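Local coordinates for RimK-related lysine biosynthesis protein (Thermococcus kodakarensis, PDB 5K2M) that probably acts as an ATP-dependent, magnesium-requiring ligase of the RimK family, LysX subfamily, in amino-acid biosynthesis, at residues E212-A217 with I228-S233. Sequence-based numbering, arbitrary orientation.
Sequences ELSVKA and IDIFES. With MG (magnesium ion), chain Q; ADP (adenosine-5'-diphosphate), chain O.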
ATOM      1  N   GLU A 212     -45.340  -4.952  43.536  1.00 46.91           N
ATOM      2  CA  GLU A 212     -44.029  -4.996  44.179  1.00 48.74           C
ATOM      3  C   GLU A 212     -43.079  -5.935  43.465  1.00 47.62           C
ATOM      4  O   GLU A 212     -41.912  -5.610  43.277  1.00 48.22           O
ATOM      5  CB  GLU A 212     -44.168  -5.424  45.641  1.00 54.07           C
ATOM      6  CG  GLU A 212     -42.855  -5.472  46.407  1.00 59.08           C
ATOM      7  CD  GLU A 212     -43.029  -5.918  47.851  1.00 66.88           C
ATOM      8  OE1 GLU A 212     -42.109  -6.591  48.363  1.00 72.65           O
ATOM      9  OE2 GLU A 212     -44.079  -5.609  48.471  1.00 69.21           O
ATOM     10  N   LEU A 213     -43.566  -7.108  43.083  1.00 46.77           N
ATOM     11  CA  LEU A 213     -42.749  -8.052  42.312  1.00 47.36           C
ATOM     12  C   LEU A 213     -42.350  -7.470  40.949  1.00 45.43           C
ATOM     13  O   LEU A 213     -41.211  -7.629  40.497  1.00 45.78           O
ATOM     14  CB  LEU A 213     -43.504  -9.370  42.110  1.00 46.55           C
ATOM     15  CG  LEU A 213     -42.748 -10.489  41.393  1.00 46.17           C
ATOM     16  CD1 LEU A 213     -41.505 -10.887  42.182  1.00 46.24           C
ATOM     17  CD2 LEU A 213     -43.668 -11.685  41.212  1.00 45.68           C
ATOM     18  N   SER A 214     -43.292  -6.801  40.300  1.00 44.88           N
ATOM     19  CA  SER A 214     -43.040  -6.164  39.007  1.00 42.55           C
ATOM     20  C   SER A 214     -41.927  -5.117  39.094  1.00 44.51           C
ATOM     21  O   SER A 214     -41.029  -5.093  38.241  1.00 42.28           O
ATOM     22  CB  SER A 214     -44.311  -5.520  38.469  1.00 42.05           C
ATOM     23  OG  SER A 214     -45.279  -6.510  38.176  1.00 41.07           O
ATOM     24  N   VAL A 215     -41.979  -4.269  40.124  1.00 45.62           N
ATOM     25  CA  VAL A 215     -40.959  -3.237  40.306  1.00 45.79           C
ATOM     26  C   VAL A 215     -39.587  -3.879  40.539  1.00 46.05           C
ATOM     27  O   VAL A 215     -38.590  -3.435  39.976  1.00 44.39           O
ATOM     28  CB  VAL A 215     -41.308  -2.258  41.463  1.00 47.57           C
ATOM     29  CG1 VAL A 215     -40.141  -1.325  41.774  1.00 47.89           C
ATOM     30  CG2 VAL A 215     -42.534  -1.421  41.117  1.00 48.80           C
ATOM     31  N   LYS A 216     -39.545  -4.923  41.360  1.00 48.80           N
ATOM     32  CA  LYS A 216     -38.293  -5.637  41.641  1.00 50.29           C
ATOM     33  C   LYS A 216     -37.715  -6.287  40.388  1.00 47.32           C
ATOM     34  O   LYS A 216     -36.507  -6.265  40.180  1.00 46.05           O
ATOM     35  CB  LYS A 216     -38.491  -6.697  42.730  1.00 52.89           C
ATOM     36  CG  LYS A 216     -38.398  -6.170  44.157  1.00 56.71           C
ATOM     37  CD  LYS A 216     -38.889  -7.224  45.141  1.00 61.09           C
ATOM     38  CE  LYS A 216     -38.495  -6.921  46.580  1.00 65.92           C
ATOM     39  NZ  LYS A 216     -37.093  -7.354  46.860  1.00 68.04           N
ATOM     40  N   ALA A 217     -38.578  -6.867  39.559  1.00 45.77           N
ATOM     41  CA  ALA A 217     -38.146  -7.429  38.284  1.00 43.43           C
ATOM     42  C   ALA A 217     -37.534  -6.342  37.406  1.00 43.89           C
ATOM     43  O   ALA A 217     -36.494  -6.550  36.783  1.00 43.10           O
ATOM     44  CB  ALA A 217     -39.313  -8.088  37.568  1.00 42.10           C
ATOM     45  N   ILE A 228     -43.771  -7.004  31.718  1.00 39.80           N
ATOM     46  CA  ILE A 228     -43.307  -8.136  32.478  1.00 40.59           C
ATOM     47  C   ILE A 228     -44.405  -9.197  32.502  1.00 39.80           C
ATOM     48  O   ILE A 228     -45.581  -8.858  32.629  1.00 39.41           O
ATOM     49  CB  ILE A 228     -42.945  -7.683  33.902  1.00 42.97           C
ATOM     50  CG1 ILE A 228     -41.919  -6.543  33.816  1.00 42.85           C
ATOM     51  CG2 ILE A 228     -42.405  -8.862  34.715  1.00 44.30           C
ATOM     52  CD1 ILE A 228     -41.801  -5.712  35.062  1.00 44.60           C
ATOM     53  N   ASP A 229     -44.013 -10.464  32.337  1.00 38.99           N
ATOM     54  CA  ASP A 229     -44.933 -11.613  32.411  1.00 40.56           C
ATOM     55  C   ASP A 229     -44.749 -12.385  33.718  1.00 40.65           C
ATOM     56  O   ASP A 229     -43.652 -12.861  34.000  1.00 39.62           O
ATOM     57  CB  ASP A 229     -44.673 -12.600  31.279  1.00 41.41           C
ATOM     58  CG  ASP A 229     -44.923 -12.014  29.901  1.00 43.20           C
ATOM     59  OD1 ASP A 229     -44.923 -10.778  29.743  1.00 44.65           O
ATOM     60  OD2 ASP A 229     -45.103 -12.818  28.959  1.00 45.05           O
ATOM     61  N   ILE A 230     -45.830 -12.548  34.478  1.00 40.17           N
ATOM     62  CA  ILE A 230     -45.781 -13.197  35.786  1.00 41.75           C
ATOM     63  C   ILE A 230     -46.741 -14.400  35.819  1.00 42.35           C
ATOM     64  O   ILE A 230     -47.813 -14.350  35.221  1.00 42.35           O
ATOM     65  CB  ILE A 230     -46.116 -12.171  36.900  1.00 42.87           C
ATOM     66  CG1 ILE A 230     -44.992 -11.134  37.012  1.00 44.42           C
ATOM     67  CG2 ILE A 230     -46.325 -12.853  38.243  1.00 44.41           C
ATOM     68  CD1 ILE A 230     -45.358  -9.884  37.795  1.00 45.51           C
ATOM     69  N   PHE A 231     -46.335 -15.479  36.492  1.00 42.33           N
ATOM     70  CA  PHE A 231     -47.186 -16.658  36.677  1.00 43.38           C
ATOM     71  C   PHE A 231     -47.592 -16.833  38.131  1.00 45.39           C
ATOM     72  O   PHE A 231     -46.761 -16.706  39.032  1.00 46.85           O
ATOM     73  CB  PHE A 231     -46.462 -17.952  36.298  1.00 43.18           C
ATOM     74  CG  PHE A 231     -45.980 -18.026  34.871  1.00 41.85           C
ATOM     75  CD1 PHE A 231     -46.447 -17.170  33.889  1.00 40.10           C
ATOM     76  CD2 PHE A 231     -45.061 -19.012  34.514  1.00 41.37           C
ATOM     77  CE1 PHE A 231     -46.006 -17.282  32.591  1.00 40.98           C
ATOM     78  CE2 PHE A 231     -44.611 -19.129  33.215  1.00 42.41           C
ATOM     79  CZ  PHE A 231     -45.085 -18.259  32.247  1.00 42.03           C
ATOM     80  N   GLU A 232     -48.864 -17.151  38.350  1.00 47.80           N
ATOM     81  CA  GLU A 232     -49.321 -17.650  39.647  1.00 50.85           C
ATOM     82  C   GLU A 232     -49.106 -19.155  39.672  1.00 52.86           C
ATOM     83  O   GLU A 232     -49.436 -19.843  38.707  1.00 53.93           O
ATOM     84  CB  GLU A 232     -50.804 -17.337  39.870  1.00 51.13           C
ATOM     85  CG  GLU A 232     -51.116 -15.845  39.893  1.00 51.70           C
ATOM     86  CD  GLU A 232     -52.561 -15.536  39.561  1.00 52.16           C
ATOM     87  OE1 GLU A 232     -52.956 -15.683  38.381  1.00 51.78           O
ATOM     88  OE2 GLU A 232     -53.301 -15.137  40.480  1.00 53.62           O
ATOM     89  N   SER A 233     -48.538 -19.654  40.767  1.00 53.34           N
ATOM     90  CA  SER A 233     -48.315 -21.081  40.955  1.00 53.48           C
ATOM     91  C   SER A 233     -48.537 -21.433  42.413  1.00 55.45           C
ATOM     92  O   SER A 233     -48.621 -20.543  43.260  1.00 54.97           O
ATOM     93  CB  SER A 233     -46.888 -21.453  40.553  1.00 51.80           C
ATOM     94  OG  SER A 233     -45.962 -21.020  41.528  1.00 51.85           O
TER
HETATM   95 MG    MG Q 303     -44.664 -13.507  27.116  1.00 37.02          MG
HETATM   96  PB  ADP O 301     -43.315 -15.187  24.629  1.00 39.40           P
HETATM   97  O1B ADP O 301     -44.577 -14.579  25.176  1.00 38.60           O
HETATM   98  O2B ADP O 301     -43.501 -15.939  23.333  1.00 35.17           O
HETATM   99  O3B ADP O 301     -42.126 -14.262  24.557  1.00 37.34           O
HETATM  100  PA  ADP O 301     -43.477 -16.616  27.142  1.00 36.71           P
HETATM  101  O1A ADP O 301     -44.063 -15.352  27.739  1.00 38.17           O
HETATM  102  O2A ADP O 301     -42.410 -17.281  27.951  1.00 32.63           O
HETATM  103  O3A ADP O 301     -42.916 -16.373  25.658  1.00 36.49           O
HETATM  104  O5' ADP O 301     -44.649 -17.682  26.893  1.00 33.36           O
HETATM  105  C5' ADP O 301     -45.885 -17.305  26.330  1.00 32.34           C
HETATM  106  C4' ADP O 301     -47.022 -17.792  27.211  1.00 33.10           C
HETATM  107  O4' ADP O 301     -46.969 -19.220  27.314  1.00 31.75           O
HETATM  108  C3' ADP O 301     -47.010 -17.258  28.635  1.00 32.87           C
HETATM  109  O3' ADP O 301     -47.722 -16.015  28.746  1.00 32.72           O
HETATM  110  C2' ADP O 301     -47.693 -18.385  29.386  1.00 31.13           C
HETATM  111  O2' ADP O 301     -49.114 -18.305  29.294  1.00 30.90           O
HETATM  112  C1' ADP O 301     -47.272 -19.629  28.642  1.00 31.29           C
HETATM  113  N9  ADP O 301     -46.071 -20.210  29.258  1.00 31.00           N
HETATM  114  C8  ADP O 301     -44.791 -19.939  28.929  1.00 31.58           C
HETATM  115  N7  ADP O 301     -43.925 -20.623  29.698  1.00 31.45           N
HETATM  116  C5  ADP O 301     -44.672 -21.344  30.554  1.00 30.78           C
HETATM  117  C6  ADP O 301     -44.403 -22.302  31.625  1.00 29.16           C
HETATM  118  N6  ADP O 301     -43.133 -22.623  31.953  1.00 28.90           N
HETATM  119  N1  ADP O 301     -45.465 -22.836  32.261  1.00 28.90           N
HETATM  120  C2  ADP O 301     -46.730 -22.523  31.947  1.00 29.36           C
HETATM  121  N3  ADP O 301     -47.056 -21.662  30.984  1.00 29.48           N
HETATM  122  C4  ADP O 301     -46.085 -21.061  30.266  1.00 30.68           C
HETATM  123  O   HOH W   1     -46.733 -14.085  27.247  1.00 42.68           O
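In the ATP-grasp domain, the sheet that floors the ADP–magnesium site is backed by helix 208-219, and Leu-213, Ser-214 and Ala-217 of that helix meet Ile-228 and Ile-230 of strand 225-233. Ile-228 points at the helix: CG1 lies anti to its carbonyl carbon (chi1 -55°), and the extended chain carries CD1 to 3.3 Å from the backbone O of Ser-214. Ala-217 CB packs against that CD1 of Ile-228 at 4.3 Å. Two residues on, Ile-230 splits its branches. Its CD1 sits 3.4 Å from Ser-214 OG, a hydroxyl already hydrogen-bonded to Val-210 O and to Ser-174 OG on the adjoining strand 170-177. Its CG2 touches Leu-213 CD2 at 4.2 Å, the two side chains running antiparallel past one another. The axes of 212-217 and 228-233 make an angle of 131°, and the buried seam between them is small and mostly apolar.

Strand alternation, in this antiparallel sheet of the ATP-grasp fold, turns Asp-229 and Phe-231 to the nucleotide side. Asp-229 OD2 binds magnesium at 2.0 Å, alongside ADP O1A and O1B, a water and Glu-241; its OD1 makes a salt bridge with Arg-173, which helps fix the carboxylate's rotation. The metal-bound water is also hydrogen-bonded to ADP O3', tying the ribose to the metal. The ring of Phe-231 lies obliquely against the nucleotide, CE2 3.5 Å from ADP C5 and CE1 3.8 Å from ribose C2'. With an alanine here, the adenine and ribose would probably lose this apolar support and the base would be freer to shift.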